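Local structure of meta cleavage compound hydrolase (1J1I) at residues Ala15-Arg19 against Tyr30-Gly34; Gly46-Glu52 against Arg185-Ala189; Arg91-His96 against Thr119-Val123; Lys107-Asn113 against Val131-Met137; Ser139-Val143 against Leu211-Pro215. The protein hydrolyses a carbon-carbon bond of the aminophenyl ring-cleavage product formed during carbazole degradation, yielding anthranilate. One frame throughout, in Å; residues are numbered along the deposited sequence.

Interaction 1 of 5, residues Ala15-Arg19 against Tyr30-Gly34; sequences AYVER and YLEAG. Unlike the reference sequence in segment 15-19: Tyr-16 (reference Phe).
The antiparallel beta hairpin that starts the alpha/beta-hydrolase sheet pairs Val-17, Glu-18 and Arg-19 of edge strand 17-23 with Glu-32, Leu-31 and Tyr-30 of strand 26-33. Val-17 and Glu-32 form one hydrogen-bonded pair, Val-17 N giving to Glu-32 O and Glu-32 N to Val-17 O, each 2.9 Å. Arg-19 and Tyr-30 form the next, and between them lies the non-hydrogen-bonded pair Glu-18 and Leu-31. With chi1 at 62°, the Tyr-30 ring is folded between its own backbone N and carbonyl carbon, which lays it under Arg-19: Arg-19 CB stands 3.6 Å from the ring centroid, a CH-pi contact over the face but displaced toward the rim. The Arg-19 chain then bends, and the position of its guanidinium is doubtful; Arg-19 and Glu-32 are near each other without forming a salt bridge, and Glu-32 OE2 instead bridges to Arg-67. A serine in place of Tyr-30 would probably leave Arg-19 CB without its aromatic floor and its methylenes freer to turn. On the face bearing Leu-31, Tyr-16, a phenylalanine in the reference sequence, lies alongside that leucine, its CD1 3.7 Å from Leu-31 CG, while Tyr-16 CB packs on Ala-33 CB. The Tyr-16 hydroxyl bonds to Glu-52, and the Tyr-30 ring meets Phe-98 edge-to-face. Strand 67-71 continues the sheet beyond strand 26-33, and helices 51-55 and 59-62 pack on Leu-31.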
# COMPACT_ATOMS: atom_id res chain seq x y z
N ALA A 15 -10.85 -7.84 25.27
CA ALA A 15 -10.30 -7.17 24.05
C ALA A 15 -11.33 -6.23 23.43
O ALA A 15 -10.98 -5.24 22.79
CB ALA A 15 -9.88 -8.22 23.03
N TYR A 16 -12.61 -6.54 23.64
CA TYR A 16 -13.71 -5.74 23.12
C TYR A 16 -14.99 -6.21 23.79
O TYR A 16 -15.04 -7.32 24.32
CB TYR A 16 -13.81 -5.92 21.60
CG TYR A 16 -13.74 -7.36 21.14
CD1 TYR A 16 -14.84 -8.21 21.29
CD2 TYR A 16 -12.58 -7.87 20.58
CE1 TYR A 16 -14.76 -9.55 20.90
CE2 TYR A 16 -12.49 -9.20 20.18
CZ TYR A 16 -13.59 -10.03 20.34
OH TYR A 16 -13.51 -11.35 19.95
N VAL A 17 -16.01 -5.37 23.77
CA VAL A 17 -17.28 -5.73 24.39
C VAL A 17 -18.39 -5.81 23.34
O VAL A 17 -18.35 -5.10 22.34
CB VAL A 17 -17.69 -4.70 25.46
CG1 VAL A 17 -18.95 -5.17 26.16
CG2 VAL A 17 -16.56 -4.53 26.47
N GLU A 18 -19.36 -6.68 23.58
CA GLU A 18 -20.48 -6.85 22.66
C GLU A 18 -21.63 -5.94 23.08
O GLU A 18 -21.99 -5.87 24.25
CB GLU A 18 -20.94 -8.31 22.66
CG GLU A 18 -22.05 -8.60 21.68
CD GLU A 18 -22.54 -10.02 21.79
OE1 GLU A 18 -23.08 -10.37 22.85
OE2 GLU A 18 -22.37 -10.78 20.82
N ARG A 19 -22.20 -5.25 22.10
CA ARG A 19 -23.29 -4.31 22.34
C ARG A 19 -24.40 -4.47 21.30
O ARG A 19 -24.19 -5.08 20.25
CB ARG A 19 -22.75 -2.88 22.25
CG ARG A 19 -22.74 -2.07 23.53
CD ARG A 19 -21.66 -2.50 24.50
NE ARG A 19 -21.30 -1.40 25.39
CZ ARG A 19 -20.57 -1.53 26.50
NH1 ARG A 19 -20.12 -2.72 26.87
NH2 ARG A 19 -20.29 -0.46 27.23
N TYR A 30 -22.91 -5.31 17.62
CA TYR A 30 -21.58 -4.84 17.26
C TYR A 30 -20.58 -5.11 18.37
O TYR A 30 -20.96 -5.37 19.52
CB TYR A 30 -21.59 -3.34 16.92
CG TYR A 30 -22.00 -2.38 18.02
CD1 TYR A 30 -23.35 -2.18 18.33
CD2 TYR A 30 -21.05 -1.63 18.71
CE1 TYR A 30 -23.74 -1.24 19.30
CE2 TYR A 30 -21.43 -0.69 19.67
CZ TYR A 30 -22.78 -0.50 19.96
OH TYR A 30 -23.16 0.45 20.89
N LEU A 31 -19.31 -5.06 18.01
CA LEU A 31 -18.21 -5.25 18.95
C LEU A 31 -17.54 -3.89 19.07
O LEU A 31 -17.35 -3.20 18.07
CB LEU A 31 -17.22 -6.28 18.39
CG LEU A 31 -17.43 -7.78 18.62
CD1 LEU A 31 -18.90 -8.14 18.66
CD2 LEU A 31 -16.70 -8.53 17.52
N GLU A 32 -17.18 -3.50 20.28
CA GLU A 32 -16.54 -2.21 20.47
C GLU A 32 -15.30 -2.26 21.35
O GLU A 32 -15.25 -3.02 22.32
CB GLU A 32 -17.54 -1.20 21.05
CG GLU A 32 -16.91 0.10 21.50
CD GLU A 32 -17.94 1.14 21.87
OE1 GLU A 32 -19.06 0.76 22.29
OE2 GLU A 32 -17.63 2.35 21.76
N ALA A 33 -14.32 -1.45 20.99
CA ALA A 33 -13.05 -1.35 21.72
C ALA A 33 -12.33 -0.08 21.30
O ALA A 33 -12.42 0.35 20.15
CB ALA A 33 -12.18 -2.56 21.40
N GLY A 34 -11.61 0.53 22.24
CA GLY A 34 -10.86 1.73 21.92
C GLY A 34 -11.56 3.06 22.09
O GLY A 34 -12.75 3.13 22.37

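Interaction 2 of 5, residues Gly46-Glu52 against Arg185-Ala189; sequences GAGAESE and RYTYA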
# COMPACT_ATOMS: atom_id res chain seq x y z
N GLY A 46 -20.87 -14.95 3.20
CA GLY A 46 -20.54 -16.33 3.52
C GLY A 46 -21.30 -16.79 4.74
O GLY A 46 -21.56 -16.01 5.66
N ALA A 47 -21.66 -18.07 4.74
CA ALA A 47 -22.41 -18.64 5.85
C ALA A 47 -21.60 -18.57 7.14
O ALA A 47 -20.44 -18.97 7.18
CB ALA A 47 -22.77 -20.09 5.54
N GLY A 48 -22.22 -18.05 8.20
CA GLY A 48 -21.54 -17.95 9.47
C GLY A 48 -20.57 -16.79 9.60
O GLY A 48 -19.87 -16.67 10.60
N ALA A 49 -20.53 -15.93 8.59
CA ALA A 49 -19.62 -14.79 8.65
C ALA A 49 -20.20 -13.71 9.56
O ALA A 49 -21.38 -13.37 9.46
CB ALA A 49 -19.39 -14.22 7.25
N GLU A 50 -19.37 -13.21 10.46
CA GLU A 50 -19.78 -12.16 11.38
C GLU A 50 -18.56 -11.44 11.95
O GLU A 50 -17.41 -11.80 11.66
CB GLU A 50 -20.67 -12.73 12.50
CG GLU A 50 -20.16 -13.98 13.19
CD GLU A 50 -18.98 -13.70 14.10
OE1 GLU A 50 -19.14 -12.92 15.06
OE2 GLU A 50 -17.89 -14.25 13.84
N SER A 51 -18.80 -10.41 12.76
CA SER A 51 -17.75 -9.58 13.31
C SER A 51 -16.60 -10.20 14.10
O SER A 51 -15.44 -9.84 13.89
CB SER A 51 -18.38 -8.46 14.14
OG SER A 51 -19.24 -7.67 13.34
N GLU A 52 -16.90 -11.11 15.02
CA GLU A 52 -15.84 -11.71 15.83
C GLU A 52 -14.86 -12.53 14.99
O GLU A 52 -13.64 -12.32 15.07
CB GLU A 52 -16.45 -12.56 16.94
CG GLU A 52 -15.46 -13.09 17.96
CD GLU A 52 -16.15 -13.57 19.23
OE1 GLU A 52 -17.11 -14.37 19.12
OE2 GLU A 52 -15.73 -13.15 20.33
N ARG A 185 -17.24 -20.22 13.39
CA ARG A 185 -17.92 -19.87 12.15
C ARG A 185 -18.99 -20.89 11.79
O ARG A 185 -20.07 -20.53 11.33
CB ARG A 185 -16.91 -19.75 10.99
CG ARG A 185 -17.57 -19.57 9.62
CD ARG A 185 -16.54 -19.43 8.50
NE ARG A 185 -16.07 -18.06 8.34
CZ ARG A 185 -16.42 -17.26 7.34
NH1 ARG A 185 -17.24 -17.68 6.39
NH2 ARG A 185 -15.94 -16.02 7.29
N TYR A 186 -18.68 -22.17 12.00
CA TYR A 186 -19.64 -23.23 11.70
C TYR A 186 -20.87 -23.10 12.60
O TYR A 186 -21.99 -23.32 12.15
CB TYR A 186 -18.99 -24.60 11.91
CG TYR A 186 -19.90 -25.74 11.54
CD1 TYR A 186 -20.43 -25.85 10.26
CD2 TYR A 186 -20.26 -26.71 12.48
CE1 TYR A 186 -21.29 -26.88 9.91
CE2 TYR A 186 -21.12 -27.76 12.14
CZ TYR A 186 -21.63 -27.83 10.86
OH TYR A 186 -22.48 -28.85 10.51
N THR A 187 -20.65 -22.74 13.86
CA THR A 187 -21.75 -22.58 14.80
C THR A 187 -22.70 -21.48 14.32
O THR A 187 -23.92 -21.65 14.37
CB THR A 187 -21.23 -22.23 16.21
OG1 THR A 187 -20.48 -23.34 16.73
CG2 THR A 187 -22.39 -21.93 17.15
N TYR A 188 -22.15 -20.36 13.85
CA TYR A 188 -22.97 -19.26 13.36
C TYR A 188 -23.71 -19.66 12.08
O TYR A 188 -24.87 -19.30 11.88
CB TYR A 188 -22.13 -18.02 13.07
CG TYR A 188 -21.76 -17.20 14.28
CD1 TYR A 188 -20.44 -17.14 14.74
CD2 TYR A 188 -22.72 -16.45 14.96
CE1 TYR A 188 -20.09 -16.35 15.83
CE2 TYR A 188 -22.38 -15.66 16.05
CZ TYR A 188 -21.07 -15.61 16.48
OH TYR A 188 -20.72 -14.82 17.56
N ALA A 189 -23.02 -20.41 11.22
CA ALA A 189 -23.59 -20.83 9.94
C ALA A 189 -24.70 -21.87 10.07
O ALA A 189 -25.55 -21.99 9.18
CB ALA A 189 -22.49 -21.36 9.03
O HOH W 1 -18.71 -19.59 5.18
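Glu-50, with CG between its backbone N and carbonyl carbon (chi1 49°) and the chain bent at chi2 (72°), curls over the ring of Tyr-188, in a contact that joins the loop after strand 38-42 of the alpha/beta-hydrolase fold to helix 179-190, probably part of the cap inserted between strands 131-137 and 225-230. Glu-50 CG sits 3.5 Å from the centroid of the Tyr-188 ring, above its centre, a CH-pi contact. The carboxylate continues across the same ring nearly flat, its plane only 5° from that of the aromatic, with Glu-50 CD 3.4 Å from Tyr-188 CE1. Polar bonds fix this stacked group: Glu-50 is the N-cap of helix 51-55, OE1 accepting from Glu-52 N from above the carboxylate plane and OE2 from Gly-53 N, while Arg-29 forms a salt bridge to OE1. The negative charge is thus shared between a helix start and an arginine, which would favour the ionised form. Further back, Gly-46 to Ala-49 make a type II turn whose Gly-48 lies against the helix backbone. Its CA is 3.4 Å from Ala-189 N, and a side chain there would collide with Arg-185 O and Ala-189 CB. Ala-47 CB meets Ala-189 CB at 3.7 Å. Ala-49 CA lies over one face of the Arg-185 guanidinium, toward its rim. The Arg-185 chain bends at chi3, bringing its guanidinium to the loop, and a water in the guanidinium plane accepts from Arg-185 NH1 at 2.7 Å and donates to Ala-47 O.

Interaction 3 of 5, residues Arg91-His96 against Thr119-Val123; sequences RIRHLH and TGLGV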
# COMPACT_ATOMS: atom_id res chain seq x y z
N ARG A 91 -29.08 -3.69 2.73
CA ARG A 91 -27.88 -3.71 3.56
C ARG A 91 -27.28 -2.31 3.65
O ARG A 91 -26.78 -1.90 4.70
CB ARG A 91 -26.84 -4.69 3.01
CG ARG A 91 -27.08 -6.15 3.37
CD ARG A 91 -25.96 -7.04 2.83
NE ARG A 91 -26.00 -7.13 1.37
CZ ARG A 91 -26.82 -7.93 0.69
NH1 ARG A 91 -27.67 -8.72 1.33
NH2 ARG A 91 -26.81 -7.92 -0.64
N ILE A 92 -27.32 -1.57 2.55
CA ILE A 92 -26.79 -0.21 2.54
C ILE A 92 -27.60 0.66 3.51
O ILE A 92 -27.03 1.38 4.33
CB ILE A 92 -26.86 0.41 1.12
CG1 ILE A 92 -25.86 -0.32 0.20
CG2 ILE A 92 -26.54 1.91 1.18
CD1 ILE A 92 -25.98 0.06 -1.26
N ARG A 93 -28.92 0.57 3.41
CA ARG A 93 -29.80 1.34 4.28
C ARG A 93 -29.54 0.97 5.74
O ARG A 93 -29.51 1.84 6.61
CB ARG A 93 -31.27 1.07 3.96
CG ARG A 93 -32.24 1.89 4.81
CD ARG A 93 -33.63 1.27 4.80
NE ARG A 93 -34.14 1.06 3.45
CZ ARG A 93 -35.27 0.43 3.17
NH1 ARG A 93 -35.65 0.28 1.90
NH2 ARG A 93 -36.03 -0.06 4.15
N HIS A 94 -29.34 -0.32 5.99
CA HIS A 94 -29.09 -0.77 7.35
C HIS A 94 -27.83 -0.12 7.92
O HIS A 94 -27.84 0.38 9.04
CB HIS A 94 -28.95 -2.30 7.41
CG HIS A 94 -28.48 -2.80 8.75
ND1 HIS A 94 -27.26 -3.40 8.93
CD2 HIS A 94 -29.06 -2.75 9.97
CE1 HIS A 94 -27.10 -3.71 10.20
NE2 HIS A 94 -28.18 -3.32 10.86
N LEU A 95 -26.75 -0.14 7.15
CA LEU A 95 -25.49 0.45 7.60
C LEU A 95 -25.71 1.94 7.86
O LEU A 95 -25.19 2.49 8.83
CB LEU A 95 -24.39 0.22 6.56
CG LEU A 95 -23.03 0.88 6.82
CD1 LEU A 95 -22.52 0.47 8.20
CD2 LEU A 95 -22.03 0.44 5.74
N HIS A 96 -26.48 2.58 6.98
CA HIS A 96 -26.78 4.00 7.14
C HIS A 96 -27.49 4.23 8.48
O HIS A 96 -27.13 5.13 9.24
CB HIS A 96 -27.67 4.48 5.98
CG HIS A 96 -28.41 5.75 6.26
ND1 HIS A 96 -29.57 5.79 7.01
CD2 HIS A 96 -28.17 7.03 5.89
CE1 HIS A 96 -30.01 7.03 7.08
NE2 HIS A 96 -29.18 7.81 6.41
N THR A 119 -21.01 -2.95 0.67
CA THR A 119 -21.98 -2.20 1.45
C THR A 119 -21.40 -0.86 1.93
O THR A 119 -22.09 0.15 1.93
CB THR A 119 -22.48 -3.05 2.65
OG1 THR A 119 -23.07 -4.26 2.15
CG2 THR A 119 -23.55 -2.29 3.44
N GLY A 120 -20.12 -0.87 2.31
CA GLY A 120 -19.48 0.37 2.74
C GLY A 120 -19.37 1.31 1.55
O GLY A 120 -19.55 2.53 1.67
N LEU A 121 -19.09 0.73 0.38
CA LEU A 121 -18.97 1.50 -0.85
C LEU A 121 -20.31 2.15 -1.17
O LEU A 121 -20.37 3.33 -1.53
CB LEU A 121 -18.53 0.58 -2.00
CG LEU A 121 -18.05 1.24 -3.31
CD1 LEU A 121 -17.30 0.22 -4.15
CD2 LEU A 121 -19.24 1.80 -4.08
N GLY A 122 -21.39 1.39 -1.02
CA GLY A 122 -22.71 1.91 -1.28
C GLY A 122 -23.04 3.11 -0.40
O GLY A 122 -23.55 4.13 -0.88
N VAL A 123 -22.74 3.00 0.89
CA VAL A 123 -22.98 4.09 1.82
C VAL A 123 -22.10 5.29 1.47
O VAL A 123 -22.50 6.45 1.62
CB VAL A 123 -22.69 3.66 3.29
CG1 VAL A 123 -22.66 4.87 4.20
CG2 VAL A 123 -23.78 2.68 3.76
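Leu-95 lays its CD2 methyl against Val-123 CG2 at 3.5 Å, tighter than usual for two carbons, the two side chains crossing at about a right angle. The same methyl also touches Gly-120 CA and Thr-119 CG2. Val-123 CG2 lies beside its own backbone N, and there it serves two partners: besides Leu-95 it touches Ile-92 CG2 at 3.9 Å, the isoleucine and valine sliding past each other in opposite directions. The other branch of Ile-92 is extended (chi2 172°), which carries CD1 to Gly-122 CA at 3.8 Å; a side chain on that glycine would run into the methyl. An alanine at Ile-92 is likely to open a gap over Gly-122 and leave Val-123 CG2 with less to pack against. At the other end Thr-119 directs CG2 at the backbone of Arg-91, 3.5 Å from Arg-91 O, while its hydroxyl is occupied by Met-115 O and Gln-88. Arg-91 crosses the threonine at about a right angle and its NE bonds to Gln-88, so one glutamine ties both residues. The short helix axes pass 8.7 Å apart at 70°, a close approach which Gly-122, facing helix 88-101, allows. Helix 114-126 begins at Ser-114, the probable nucleophile, as in the alpha/beta-hydrolase fold. Leu-95 also rests on Met-71 of strand 67-71 and Val-123 on Val-131 of strand 131-137, so both helices lie against the central sheet.

Interaction 4 of 5, residues Lys107-Asn113 against Val131-Met137; sequences KVSIVGN and VNALVLM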
# COMPACT_ATOMS: atom_id res chain seq x y z
N LYS A 107 -18.04 12.38 11.25
CA LYS A 107 -17.95 11.33 10.24
C LYS A 107 -17.26 10.09 10.80
O LYS A 107 -16.61 10.15 11.85
CB LYS A 107 -17.18 11.83 9.01
CG LYS A 107 -17.88 12.99 8.31
CD LYS A 107 -17.08 13.48 7.11
CE LYS A 107 -17.86 14.55 6.36
NZ LYS A 107 -17.14 15.00 5.14
N VAL A 108 -17.39 8.98 10.10
CA VAL A 108 -16.77 7.72 10.51
C VAL A 108 -16.04 7.09 9.34
O VAL A 108 -16.38 7.33 8.17
CB VAL A 108 -17.81 6.71 11.03
CG1 VAL A 108 -18.56 7.28 12.22
CG2 VAL A 108 -18.78 6.34 9.91
N SER A 109 -15.04 6.27 9.65
CA SER A 109 -14.30 5.57 8.61
C SER A 109 -14.96 4.21 8.47
O SER A 109 -15.46 3.66 9.46
CB SER A 109 -12.83 5.39 9.02
OG SER A 109 -12.20 6.64 9.21
N ILE A 110 -14.99 3.67 7.26
CA ILE A 110 -15.61 2.37 7.04
C ILE A 110 -14.62 1.40 6.38
O ILE A 110 -14.00 1.73 5.37
CB ILE A 110 -16.86 2.48 6.15
CG1 ILE A 110 -17.87 3.44 6.79
CG2 ILE A 110 -17.48 1.09 5.93
CD1 ILE A 110 -19.13 3.67 5.96
N VAL A 111 -14.50 0.22 6.98
CA VAL A 111 -13.60 -0.83 6.51
C VAL A 111 -14.42 -2.09 6.26
O VAL A 111 -15.03 -2.63 7.18
CB VAL A 111 -12.52 -1.16 7.57
CG1 VAL A 111 -11.54 -2.18 7.01
CG2 VAL A 111 -11.80 0.12 8.01
N GLY A 112 -14.43 -2.56 5.02
CA GLY A 112 -15.21 -3.74 4.70
C GLY A 112 -14.56 -4.75 3.79
O GLY A 112 -13.81 -4.41 2.88
N ASN A 113 -14.85 -6.02 4.06
CA ASN A 113 -14.33 -7.14 3.27
C ASN A 113 -15.45 -7.67 2.39
O ASN A 113 -16.59 -7.78 2.84
CB ASN A 113 -13.83 -8.24 4.21
CG ASN A 113 -13.45 -9.50 3.47
OD1 ASN A 113 -14.27 -10.40 3.28
ND2 ASN A 113 -12.20 -9.58 3.02
N VAL A 131 -19.45 9.70 5.95
CA VAL A 131 -18.16 9.02 5.81
C VAL A 131 -16.93 9.89 5.61
O VAL A 131 -16.93 10.82 4.80
CB VAL A 131 -18.23 8.01 4.65
CG1 VAL A 131 -17.01 7.09 4.66
CG2 VAL A 131 -19.52 7.20 4.76
N ASN A 132 -15.87 9.54 6.34
CA ASN A 132 -14.58 10.24 6.28
C ASN A 132 -13.57 9.50 5.39
O ASN A 132 -12.81 10.12 4.65
CB ASN A 132 -14.01 10.37 7.69
CG ASN A 132 -12.58 10.86 7.69
OD1 ASN A 132 -12.30 12.00 7.32
ND2 ASN A 132 -11.65 9.99 8.10
N ALA A 133 -13.55 8.17 5.48
CA ALA A 133 -12.63 7.34 4.71
C ALA A 133 -13.22 5.96 4.49
O ALA A 133 -14.05 5.51 5.28
CB ALA A 133 -11.29 7.22 5.43
N LEU A 134 -12.79 5.30 3.42
CA LEU A 134 -13.27 3.98 3.06
C LEU A 134 -12.14 3.01 2.74
O LEU A 134 -11.20 3.36 2.03
CB LEU A 134 -14.19 4.07 1.84
CG LEU A 134 -14.70 2.76 1.23
CD1 LEU A 134 -15.70 2.10 2.17
CD2 LEU A 134 -15.35 3.05 -0.11
N VAL A 135 -12.23 1.79 3.25
CA VAL A 135 -11.23 0.76 2.98
C VAL A 135 -11.95 -0.42 2.35
O VAL A 135 -12.83 -1.01 2.97
CB VAL A 135 -10.53 0.29 4.28
CG1 VAL A 135 -9.55 -0.84 3.97
CG2 VAL A 135 -9.80 1.47 4.93
N LEU A 136 -11.59 -0.74 1.12
CA LEU A 136 -12.20 -1.84 0.40
C LEU A 136 -11.17 -2.97 0.37
O LEU A 136 -10.08 -2.81 -0.18
CB LEU A 136 -12.57 -1.41 -1.01
CG LEU A 136 -13.54 -0.22 -1.08
CD1 LEU A 136 -13.62 0.27 -2.51
CD2 LEU A 136 -14.92 -0.63 -0.55
N MET A 137 -11.53 -4.09 0.98
CA MET A 137 -10.61 -5.22 1.08
C MET A 137 -11.22 -6.43 0.38
O MET A 137 -12.16 -7.03 0.89
CB MET A 137 -10.36 -5.52 2.56
CG MET A 137 -9.28 -6.53 2.85
SD MET A 137 -9.79 -7.68 4.13
CE MET A 137 -10.46 -6.56 5.41
O HOH W 2 -17.53 12.90 3.06
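Val-111 and Val-135 stand side by side on one face of the sheet, pointing the same way, with Val-111 CG1 3.8 Å from Val-135 CB. On the other face Ile-110 CD1 meets Val-131 CG2 at 3.7 Å with the side chains at about a right angle, and Ile-110 CB borders Leu-134 CD1. Strands 108-113 and 131-137 run parallel, the axes of 108-113 and 133-137 being 6° apart, and are joined through helix 114-126 as a beta-alpha-beta unit. Their ladder includes Ile-110 N to Ala-133 O (2.9 Å) and Val-135 N to Ile-110 O (2.8 Å), then passes through Gly-112 to Met-137 N. At the end nearest the active site, Asn-113 CG is anti to the backbone N (chi1 172°), and its ND2 gives a weak bond to Met-137 SD at 3.3 Å while also donating to His-261 O. Lys-107, at the opposite end, reaches Val-131 O through a water. Ala-133 N is buried without a partner. The chemistry thus changes from apolar packing mid-strand to an amide with a weak bond to sulfur and a bond to His-261 O, linking this strand end to the probable catalytic histidine beside the probable nucleophile elbow, which includes Gly-112 and Ser-114.

Interaction 5 of 5, residues Ser139-Val143 against Leu211-Pro215; sequences SAGLV and LFYDP
Two irregular loops touch at a single backbone bridge, Gly-141 with Phe-212, their CA atoms 3.9 Å apart and the touching runs 66° from each other. Tyr-213 N donates to Gly-141 O at 2.7 Å, the donor tilted 21° from the carbonyl plane. Gly-141 takes backbone angles that press any side chain onto the preceding carbonyl, and its CA lies obliquely to the Tyr-213 ring. Two waters extend the bridge. One accepts from Gly-141 N and lies within bonding distance of both Leu-211 O and Leu-142 O; the other accepts from Val-143 N and donates to Tyr-213 O at 2.7 Å. Phe-212 CG sits between its backbone N and carbonyl carbon (chi1 65°), bringing the root of the ring under Val-143, whose CG2 lies over one face 3.4 Å from Phe-212 CG; the two side chains run alongside each other, pointing the same way. In this alpha/beta-hydrolase fold the first loop leaves the end of strand 131-137 toward helix 160-170, and the second links helix 192-208 to helix 215-218, so the contact closes the chain at the roots of the insertion that probably forms the cap. Ala-140, whose backbone bonds to that of the probable nucleophile Ser-114, has its CB 4.1 Å from Leu-211 CD1, and both residues also touch Ala-118 of helix 114-126. Leu-142 turns the end of its chain to Pro-215, CD2 to CG 4.2 Å, and rests on helix 238-247 as well. The Tyr-213 hydroxyl reaches inward to Ala-118 O and Gln-88.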
# COMPACT_ATOMS: atom_id res chain seq x y z
N SER A 139 -13.02 -6.39 -1.78
CA SER A 139 -14.40 -5.96 -1.90
C SER A 139 -15.17 -6.38 -3.14
O SER A 139 -14.65 -6.37 -4.26
CB SER A 139 -14.48 -4.43 -1.79
OG SER A 139 -15.81 -3.99 -1.96
N ALA A 140 -16.42 -6.73 -2.92
CA ALA A 140 -17.32 -7.10 -4.00
C ALA A 140 -17.75 -5.76 -4.61
O ALA A 140 -17.51 -4.70 -4.02
CB ALA A 140 -18.52 -7.84 -3.44
N GLY A 141 -18.38 -5.80 -5.78
CA GLY A 141 -18.83 -4.58 -6.41
C GLY A 141 -18.55 -4.53 -7.90
O GLY A 141 -19.31 -3.94 -8.68
N LEU A 142 -17.45 -5.16 -8.30
CA LEU A 142 -17.08 -5.20 -9.70
C LEU A 142 -17.21 -6.62 -10.23
O LEU A 142 -16.80 -7.58 -9.58
CB LEU A 142 -15.64 -4.72 -9.91
CG LEU A 142 -15.42 -3.21 -10.02
CD1 LEU A 142 -13.92 -2.88 -10.03
CD2 LEU A 142 -16.08 -2.71 -11.29
N VAL A 143 -17.79 -6.72 -11.42
CA VAL A 143 -17.96 -7.99 -12.08
C VAL A 143 -16.68 -8.44 -12.74
O VAL A 143 -16.57 -9.60 -13.13
CB VAL A 143 -19.03 -7.92 -13.20
CG1 VAL A 143 -19.18 -9.29 -13.88
CG2 VAL A 143 -20.36 -7.45 -12.69
N LEU A 211 -23.25 -9.89 -7.02
CA LEU A 211 -23.33 -8.66 -6.22
C LEU A 211 -22.38 -7.66 -6.87
O LEU A 211 -21.17 -7.76 -6.71
CB LEU A 211 -22.88 -8.95 -4.79
CG LEU A 211 -23.25 -7.98 -3.66
CD1 LEU A 211 -22.46 -8.36 -2.42
CD2 LEU A 211 -22.95 -6.54 -4.05
N PHE A 212 -22.93 -6.69 -7.59
CA PHE A 212 -22.07 -5.73 -8.26
C PHE A 212 -22.73 -4.37 -8.48
O PHE A 212 -23.93 -4.20 -8.29
CB PHE A 212 -21.65 -6.30 -9.62
CG PHE A 212 -22.80 -6.47 -10.57
CD1 PHE A 212 -23.31 -5.38 -11.28
CD2 PHE A 212 -23.43 -7.71 -10.72
CE1 PHE A 212 -24.42 -5.52 -12.12
CE2 PHE A 212 -24.53 -7.86 -11.55
CZ PHE A 212 -25.03 -6.76 -12.25
N TYR A 213 -21.91 -3.41 -8.90
CA TYR A 213 -22.35 -2.07 -9.21
C TYR A 213 -21.79 -1.77 -10.59
O TYR A 213 -20.80 -2.38 -11.01
CB TYR A 213 -21.78 -1.05 -8.23
CG TYR A 213 -22.17 -1.25 -6.79
CD1 TYR A 213 -21.20 -1.40 -5.80
CD2 TYR A 213 -23.51 -1.24 -6.40
CE1 TYR A 213 -21.55 -1.53 -4.46
CE2 TYR A 213 -23.87 -1.38 -5.06
CZ TYR A 213 -22.88 -1.52 -4.10
OH TYR A 213 -23.22 -1.63 -2.77
N ASP A 214 -22.41 -0.84 -11.30
CA ASP A 214 -21.89 -0.47 -12.60
C ASP A 214 -20.63 0.32 -12.31
O ASP A 214 -20.53 1.00 -11.28
CB ASP A 214 -22.87 0.42 -13.35
CG ASP A 214 -22.45 0.66 -14.78
OD1 ASP A 214 -22.85 -0.14 -15.65
OD2 ASP A 214 -21.71 1.64 -15.03
N PRO A 215 -19.63 0.25 -13.20
CA PRO A 215 -18.42 1.02 -12.93
C PRO A 215 -18.74 2.51 -12.71
O PRO A 215 -18.03 3.21 -11.98
CB PRO A 215 -17.58 0.78 -14.18
CG PRO A 215 -17.92 -0.66 -14.50
CD PRO A 215 -19.43 -0.67 -14.33
O HOH W 3 -18.44 -8.24 -7.05
O HOH W 4 -19.43 -4.36 -12.30

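Overall arrangement
Interactions 1 and 4 belong to the same central sheet, the first an antiparallel hairpin at its edge, partly buried and rich in charge, the second a buried parallel pair of mostly aliphatic residues. Interaction 3 packs two helices, which rest on interaction 4, the Gly-120 backbone on Ile-110 and Val-123 on Val-131, so these two form one apolar core without charged pairs. Interaction 2 joins a loop to helix 179-190 and is buried; interaction 5 joins two loops at the surface. Both use bridging water, as does the Lys-107 end of interaction 4. Interaction 2 touches interaction 1 where Tyr-16 meets Glu-52; interaction 5 touches interaction 3 through Tyr-213 and Ile-92.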